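PDB 5AJ8: tubulin binding cofactor C from Leishmania major, which probably acts as a chaperone cofactor in tubulin folding and is represented here by its C-terminal domain. Local coordinates for residues F93-Y96 against R97-V100; V139-F142 against Q143-K146; T132-N135 against Y136-V139. The protein carries 1 engineered substitution. One frame throughout, in Å; residues are numbered along the deposited sequence.

Interaction 1: residues F93-Y96 against R97-V100; sequences FGPY and RCWV
Pro95 O accepts the amide of Cys98 with N and O 3.1 Å apart, and one residue along the chain Trp99 N donates to Tyr96 O at 2.9 Å. These i to i+3 bonds define a short 3-10 turn following strand 91-95, so both carbonyls are satisfied by the turn itself. The Arg97 side chain bends back over Pro95. Its CG stands between the backbone N and the carbonyl carbon (chi1 65°), and the extended chain beyond it sets one face of the guanidinium over the CB-CG edge of the proline ring. Pro95 CB lies over the middle of that plane, 3.6 Å from Arg97 CZ. The proline takes one face by van der Waals contact and leaves bonding to the N-H groups at the rim: NH1 forms a salt bridge with Glu133 OE2 and probably a hydrogen bond with Gln134 OE1. Cys98 SG packs against the same proline, 3.8 Å from its CG. Tyr96 and Trp99 run side by side, each with CG anti to its own backbone N. They meet where Tyr96 CE1 is 4.1 Å from Trp99 CE3, with the Tyr96 hydroxyl at the edge of the indole, its OH 3.9 Å from Trp99 CZ3. That hydroxyl is bonded elsewhere, to Cys41 O, while the indole NE1 reaches Thr166 O and the carbonyl of Trp99, at the centre of an inverse gamma turn, pairs with His116 NE2. The Tyr96 hydroxyl, Trp99 NE1 and Arg97 NH1 of this largely buried turn thus each have partners elsewhere in the chain. Its apolar surfaces do the local packing, and its hydrogen-bonding groups link this turn to strand 38-41, helix 116-122 and the loops carrying Glu133 and Thr166, with the guanidinium charge probably offset in part by Glu133.

Interaction 2: residues V139-F142 against Q143-K146; sequences VDDF and QWVK
The ring of Phe142 carries Gln143 CG over one face, in a CH-pi contact 4.0 Å from the ring centroid and 26° off its normal. An ordered water lies above the same face, displaced toward the rim. A chi1 of 71° turns the Phe142 ring beside the following residue; the two side chains then point the same way, with the Gln143 amide well inclined to the ring. On the indole of Trp144 one face receives Lys146 CD, off centre, and the rings of His152 and Trp144 meet with their planes nearly perpendicular. The carboxylate of Asp141 approaches obliquely, its plane 33° from that of the indole, and its closest touch is OD2 to Trp144 CB at 3.7 Å. The polar ends are held from farther along the loop: Asp141 OD2 by Ser150 OG, and Trp144 NE1 by Arg148 O.

The backbone closes with Trp144 N donating to Asp141 O at 3.0 Å. The water accepts from Gln143 N at 2.9 Å; its distance to Asp141 OD1 is short enough for that link to be doubtful. Phe142 and Trp144 also touch crystal neighbours, so packing in the crystal may influence their placement. The bond from Trp144 to Asp141 makes a type I beta turn, entered through an inverse gamma turn centred on Asp141. These two turns follow the short, weakly bonded strand 140-141, outermost in its sheet within this chain, and start the loop that carries the chain from one parallel sheet to strand 153-155 of the other, consistent with a parallel beta-helix.

Interaction 3: residues T132-N135 against Y136-V139; sequences TEQN and YVKV
Gln134 and Tyr136 lie alongside each other and point the same way, the amide standing nearly upright to the ring with 77° between their planes. A bend at chi2 of Gln134 (-57°) folds the amide against the tyrosine, where NE2 donates to the hydroxyl, 3.2 Å from Tyr136 OH. The hydroxyl is tilted out of the amide plane, and NE2 also lies 3.5 Å from Tyr136 CE1, so the bond is made with the amide pressed close to the ring. The other end of that amide, OE1, is turned to Arg97. The first torsion of Tyr136 (chi1 74°) swings the ring back toward the residues before it. The carbonyl of Glu133 then meets the ring at its edge and in its plane, with O 3.2 Å from Tyr136 CD1, while one face receives Val137 CG1, offset toward the rim. Pro95 of strand 91-95 and Val77 of strand 73-79 pack on the tyrosine.

The backbone is held by Asn135 N donating to Thr132 O at 3.0 Å, by a weak bond from Val137 N to Gln134 O, and by Lys138 N to Asn135 O at 3.2 Å. Asn135 ND2 is bonded to Cys79 O, and Thr132 OG1 pairs with Trp78 NE1, so strand 73-79 holds this segment. The last two backbone bonds are the i to i+3 bonds of a 3-10 segment at 135-137, which follows helix 129-132 and is packed against strands 73-79 and 91-95 of a fold consistent with the parallel beta-helix of TBCC-family domains.

Overall arrangement
From the N terminus the chain first reaches interaction 1, just after strand 91-95, where the 3-10 turn leads toward helix 116-122. Interaction 3 follows helix 129-132, and interaction 2 begins on its last residue, Val139, at the entry to strand 140-141 of the other sheet. All three close local turns; none nests within or crosses another. Interactions 1 and 3, with centres about 11 Å apart, are joined by Arg97 with Glu133 and by Phe93 and Gly94 against Tyr136. Phe93 also packs on Val139, the residue shared by interactions 2 and 3; interaction 2 is the outermost of the three.

Interaction 1: residues F93-Y96 against R97-V100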
loop_
_atom_site.group_PDB
_atom_site.type_symbol
_atom_site.label_atom_id
_atom_site.label_comp_id
_atom_site.label_asym_id
_atom_site.label_seq_id
_atom_site.Cartn_x
_atom_site.Cartn_y
_atom_site.Cartn_z
ATOM N N PHE A 93 -2.741 6.198 8.003
ATOM C CA PHE A 93 -3.471 5.234 7.165
ATOM C C PHE A 93 -4.765 5.752 6.587
ATOM O O PHE A 93 -5.580 6.361 7.263
ATOM C CB PHE A 93 -3.751 3.947 7.940
ATOM C CG PHE A 93 -2.526 3.116 8.166
ATOM C CD1 PHE A 93 -1.640 3.441 9.156
ATOM C CD2 PHE A 93 -2.271 2.013 7.367
ATOM C CE1 PHE A 93 -0.510 2.680 9.364
ATOM C CE2 PHE A 93 -1.138 1.257 7.543
ATOM C CZ PHE A 93 -0.248 1.590 8.544
ATOM N N GLY A 94 -4.938 5.460 5.313
ATOM C CA GLY A 94 -6.116 5.827 4.559
ATOM C C GLY A 94 -6.519 4.668 3.660
ATOM O O GLY A 94 -5.855 3.615 3.640
ATOM N N PRO A 95 -7.623 4.844 2.930
ATOM C CA PRO A 95 -8.132 3.847 2.001
ATOM C C PRO A 95 -7.533 3.926 0.584
ATOM O O PRO A 95 -7.230 5.022 0.061
ATOM C CB PRO A 95 -9.611 4.191 1.949
ATOM C CG PRO A 95 -9.615 5.692 2.007
ATOM C CD PRO A 95 -8.519 6.019 3.011
ATOM N N TYR A 96 -7.421 2.754 -0.030
ATOM C CA TYR A 96 -6.863 2.567 -1.385
ATOM C C TYR A 96 -7.665 3.319 -2.461
ATOM O O TYR A 96 -7.127 3.720 -3.507
ATOM C CB TYR A 96 -6.863 1.064 -1.672
ATOM C CG TYR A 96 -6.181 0.560 -2.917
ATOM C CD1 TYR A 96 -4.822 0.776 -3.138
ATOM C CD2 TYR A 96 -6.885 -0.186 -3.851
ATOM C CE1 TYR A 96 -4.185 0.266 -4.244
ATOM C CE2 TYR A 96 -6.258 -0.701 -4.965
ATOM C CZ TYR A 96 -4.907 -0.472 -5.160
ATOM O OH TYR A 96 -4.282 -0.991 -6.261
ATOM N N ARG A 97 -8.947 3.505 -2.196
ATOM C CA ARG A 97 -9.814 4.232 -3.099
ATOM C C ARG A 97 -9.330 5.690 -3.375
ATOM O O ARG A 97 -9.736 6.283 -4.361
ATOM C CB ARG A 97 -11.268 4.209 -2.593
ATOM C CG ARG A 97 -11.489 4.940 -1.290
ATOM C CD ARG A 97 -12.938 4.862 -0.822
ATOM N NE ARG A 97 -13.072 5.467 0.503
ATOM C CZ ARG A 97 -13.184 4.807 1.662
ATOM N NH1 ARG A 97 -13.221 3.472 1.707
ATOM N NH2 ARG A 97 -13.287 5.494 2.807
ATOM N N CYS A 98 -8.460 6.242 -2.513
ATOM C CA CYS A 98 -7.828 7.539 -2.799
ATOM C C CYS A 98 -6.972 7.516 -4.062
ATOM O O CYS A 98 -6.667 8.573 -4.604
ATOM C CB CYS A 98 -6.966 8.018 -1.612
ATOM S SG CYS A 98 -7.983 8.329 -0.151
ATOM N N TRP A 99 -6.532 6.340 -4.517
ATOM C CA TRP A 99 -5.873 6.284 -5.817
ATOM C C TRP A 99 -6.928 6.248 -6.922
ATOM O O TRP A 99 -7.229 5.187 -7.471
ATOM C CB TRP A 99 -4.886 5.115 -5.929
ATOM C CG TRP A 99 -4.137 5.111 -7.239
ATOM C CD1 TRP A 99 -3.930 6.178 -8.079
ATOM C CD2 TRP A 99 -3.471 4.009 -7.834
ATOM N NE1 TRP A 99 -3.182 5.800 -9.154
ATOM C CE2 TRP A 99 -2.879 4.471 -9.025
ATOM C CE3 TRP A 99 -3.313 2.662 -7.480
ATOM C CZ2 TRP A 99 -2.152 3.632 -9.863
ATOM C CZ3 TRP A 99 -2.566 1.842 -8.312
ATOM C CH2 TRP A 99 -2.004 2.323 -9.474
ATOM N N VAL A 100 -7.493 7.421 -7.202
ATOM C CA VAL A 100 -8.511 7.597 -8.223
ATOM C C VAL A 100 -7.970 7.169 -9.580
ATOM O O VAL A 100 -8.694 6.590 -10.384
ATOM C CB VAL A 100 -9.025 9.058 -8.293
ATOM C CG1 VAL A 100 -10.076 9.206 -9.391
ATOM C CG2 VAL A 100 -9.636 9.494 -6.955
#

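Interaction 2: residues V139-F142 against Q143-K146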
loop_
_atom_site.group_PDB
_atom_site.type_symbol
_atom_site.label_atom_id
_atom_site.label_comp_id
_atom_site.label_asym_id
_atom_site.label_seq_id
_atom_site.Cartn_x
_atom_site.Cartn_y
_atom_site.Cartn_z
ATOM N N VAL A 139 -4.563 -1.084 12.934
ATOM C CA VAL A 139 -3.160 -1.383 12.647
ATOM C C VAL A 139 -2.595 -2.084 13.862
ATOM O O VAL A 139 -2.965 -1.769 14.992
ATOM C CB VAL A 139 -2.370 -0.096 12.311
ATOM C CG1 VAL A 139 -0.873 -0.357 12.238
ATOM C CG2 VAL A 139 -2.886 0.506 11.003
ATOM N N ASP A 140 -1.737 -3.063 13.624
ATOM C CA ASP A 140 -1.226 -3.955 14.670
ATOM C C ASP A 140 0.212 -3.572 14.958
ATOM O O ASP A 140 1.138 -4.082 14.349
ATOM C CB ASP A 140 -1.336 -5.414 14.185
ATOM C CG ASP A 140 -0.803 -6.462 15.186
ATOM O OD1 ASP A 140 -0.470 -6.132 16.347
ATOM O OD2 ASP A 140 -0.784 -7.666 14.781
ATOM N N ASP A 141 0.391 -2.656 15.902
ATOM C CA ASP A 141 1.711 -2.215 16.302
ATOM C C ASP A 141 2.055 -3.116 17.491
ATOM O O ASP A 141 1.970 -2.717 18.637
ATOM C CB ASP A 141 1.673 -0.739 16.654
ATOM C CG ASP A 141 3.021 -0.192 17.075
ATOM O OD1 ASP A 141 4.036 -0.927 16.989
ATOM O OD2 ASP A 141 3.061 0.995 17.474
ATOM N N PHE A 142 2.415 -4.352 17.171
ATOM C CA PHE A 142 2.430 -5.455 18.153
ATOM C C PHE A 142 3.493 -5.315 19.250
ATOM O O PHE A 142 3.310 -5.843 20.327
ATOM C CB PHE A 142 2.564 -6.806 17.456
ATOM C CG PHE A 142 3.927 -7.067 16.864
ATOM C CD1 PHE A 142 4.230 -6.660 15.575
ATOM C CD2 PHE A 142 4.885 -7.766 17.581
ATOM C CE1 PHE A 142 5.475 -6.910 15.024
ATOM C CE2 PHE A 142 6.132 -8.006 17.046
ATOM C CZ PHE A 142 6.431 -7.579 15.765
ATOM N N GLN A 143 4.569 -4.568 19.010
ATOM C CA GLN A 143 5.559 -4.323 20.075
ATOM C C GLN A 143 5.113 -3.243 21.061
ATOM O O GLN A 143 5.684 -3.137 22.141
ATOM C CB GLN A 143 6.917 -3.966 19.489
ATOM C CG GLN A 143 7.468 -5.090 18.632
ATOM C CD GLN A 143 8.873 -4.838 18.144
ATOM O OE1 GLN A 143 9.266 -3.700 17.884
ATOM N NE2 GLN A 143 9.643 -5.906 18.011
ATOM N N TRP A 144 4.090 -2.458 20.713
ATOM C CA TRP A 144 3.536 -1.502 21.662
ATOM C C TRP A 144 2.590 -2.237 22.614
ATOM O O TRP A 144 1.434 -2.500 22.290
ATOM C CB TRP A 144 2.804 -0.373 20.956
ATOM C CG TRP A 144 2.347 0.678 21.894
ATOM C CD1 TRP A 144 1.123 0.779 22.485
ATOM C CD2 TRP A 144 3.105 1.798 22.353
ATOM N NE1 TRP A 144 1.075 1.891 23.283
ATOM C CE2 TRP A 144 2.278 2.533 23.221
ATOM C CE3 TRP A 144 4.404 2.254 22.112
ATOM C CZ2 TRP A 144 2.713 3.699 23.865
ATOM C CZ3 TRP A 144 4.824 3.434 22.739
ATOM C CH2 TRP A 144 3.981 4.126 23.607
ATOM N N VAL A 145 3.103 -2.574 23.782
ATOM C CA VAL A 145 2.337 -3.351 24.761
ATOM C C VAL A 145 1.834 -2.526 25.964
ATOM O O VAL A 145 1.122 -3.083 26.799
ATOM C CB VAL A 145 3.117 -4.594 25.262
ATOM C CG1 VAL A 145 3.358 -5.554 24.104
ATOM C CG2 VAL A 145 4.424 -4.176 25.952
ATOM N N LYS A 146 2.156 -1.227 26.036
ATOM C CA LYS A 146 1.501 -0.332 27.013
ATOM C C LYS A 146 -0.004 -0.341 26.808
ATOM O O LYS A 146 -0.493 -0.760 25.767
ATOM C CB LYS A 146 1.985 1.124 26.920
ATOM C CG LYS A 146 3.423 1.358 27.347
ATOM C CD LYS A 146 4.317 1.605 26.150
ATOM C CE LYS A 146 5.783 1.433 26.475
ATOM N NZ LYS A 146 6.616 1.406 25.243
HETATM O O HOH W 1 5.427 -2.922 16.728
#

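Interaction 3: residues T132-N135 against Y136-V139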
loop_
_atom_site.group_PDB
_atom_site.type_symbol
_atom_site.label_atom_id
_atom_site.label_comp_id
_atom_site.label_asym_id
_atom_site.label_seq_id
_atom_site.Cartn_x
_atom_site.Cartn_y
_atom_site.Cartn_z
ATOM N N THR A 132 -13.309 -6.381 4.112
ATOM C CA THR A 132 -11.904 -5.973 4.151
ATOM C C THR A 132 -11.593 -4.497 3.873
ATOM O O THR A 132 -10.524 -4.026 4.268
ATOM C CB THR A 132 -11.059 -6.859 3.214
ATOM O OG1 THR A 132 -11.593 -6.814 1.878
ATOM C CG2 THR A 132 -11.041 -8.320 3.746
ATOM N N GLU A 133 -12.482 -3.777 3.191
ATOM C CA GLU A 133 -12.131 -2.409 2.754
ATOM C C GLU A 133 -11.642 -1.533 3.907
ATOM O O GLU A 133 -10.716 -0.741 3.736
ATOM C CB GLU A 133 -13.272 -1.697 2.000
ATOM C CG GLU A 133 -12.824 -0.336 1.435
ATOM C CD GLU A 133 -13.807 0.305 0.462
ATOM O OE1 GLU A 133 -14.967 -0.135 0.427
ATOM O OE2 GLU A 133 -13.412 1.252 -0.265
ATOM N N GLN A 134 -12.282 -1.702 5.065
ATOM C CA GLN A 134 -12.036 -0.875 6.248
ATOM C C GLN A 134 -10.965 -1.420 7.204
ATOM O O GLN A 134 -10.807 -0.896 8.290
ATOM C CB GLN A 134 -13.372 -0.573 6.977
ATOM C CG GLN A 134 -14.372 0.231 6.095
ATOM C CD GLN A 134 -13.806 1.580 5.585
ATOM O OE1 GLN A 134 -13.738 1.857 4.370
ATOM N NE2 GLN A 134 -13.377 2.417 6.525
ATOM N N ASN A 135 -10.200 -2.429 6.792
ATOM C CA ASN A 135 -9.086 -2.913 7.613
ATOM C C ASN A 135 -7.977 -1.885 7.827
ATOM O O ASN A 135 -7.221 -1.987 8.784
ATOM C CB ASN A 135 -8.489 -4.202 7.039
ATOM C CG ASN A 135 -9.385 -5.417 7.268
ATOM O OD1 ASN A 135 -10.278 -5.390 8.119
ATOM N ND2 ASN A 135 -9.146 -6.478 6.523
ATOM N N TYR A 136 -7.904 -0.871 6.981
ATOM C CA TYR A 136 -6.885 0.168 7.161
ATOM C C TYR A 136 -7.033 0.998 8.454
ATOM O O TYR A 136 -6.087 1.656 8.850
ATOM C CB TYR A 136 -6.834 1.102 5.943
ATOM C CG TYR A 136 -7.980 2.041 5.861
ATOM C CD1 TYR A 136 -9.140 1.676 5.201
ATOM C CD2 TYR A 136 -7.925 3.299 6.433
ATOM C CE1 TYR A 136 -10.211 2.523 5.128
ATOM C CE2 TYR A 136 -9.013 4.154 6.354
ATOM C CZ TYR A 136 -10.142 3.747 5.690
ATOM O OH TYR A 136 -11.226 4.570 5.605
ATOM N N VAL A 137 -8.212 1.024 9.078
ATOM C CA VAL A 137 -8.388 1.814 10.302
ATOM C C VAL A 137 -7.846 1.072 11.526
ATOM O O VAL A 137 -7.734 1.650 12.565
ATOM C CB VAL A 137 -9.848 2.279 10.572
ATOM C CG1 VAL A 137 -10.420 3.009 9.362
ATOM C CG2 VAL A 137 -10.747 1.116 10.991
ATOM N N LYS A 138 -7.514 -0.208 11.388
ATOM C CA LYS A 138 -6.950 -0.959 12.494
ATOM C C LYS A 138 -5.541 -1.423 12.106
ATOM O O LYS A 138 -5.340 -1.997 11.055
ATOM C CB LYS A 138 -7.852 -2.109 12.928
ATOM C CG LYS A 138 -7.231 -2.978 14.020
ATOM C CD LYS A 138 -8.279 -3.720 14.835
ATOM C CE LYS A 138 -7.797 -4.057 16.242
ATOM N NZ LYS A 138 -7.323 -5.463 16.406
ATOM N N VAL A 139 -4.563 -1.084 12.934
ATOM C CA VAL A 139 -3.160 -1.383 12.647
ATOM C C VAL A 139 -2.595 -2.084 13.862
ATOM O O VAL A 139 -2.965 -1.769 14.992
ATOM C CB VAL A 139 -2.370 -0.096 12.311
ATOM C CG1 VAL A 139 -0.873 -0.357 12.238
ATOM C CG2 VAL A 139 -2.886 0.506 11.003
#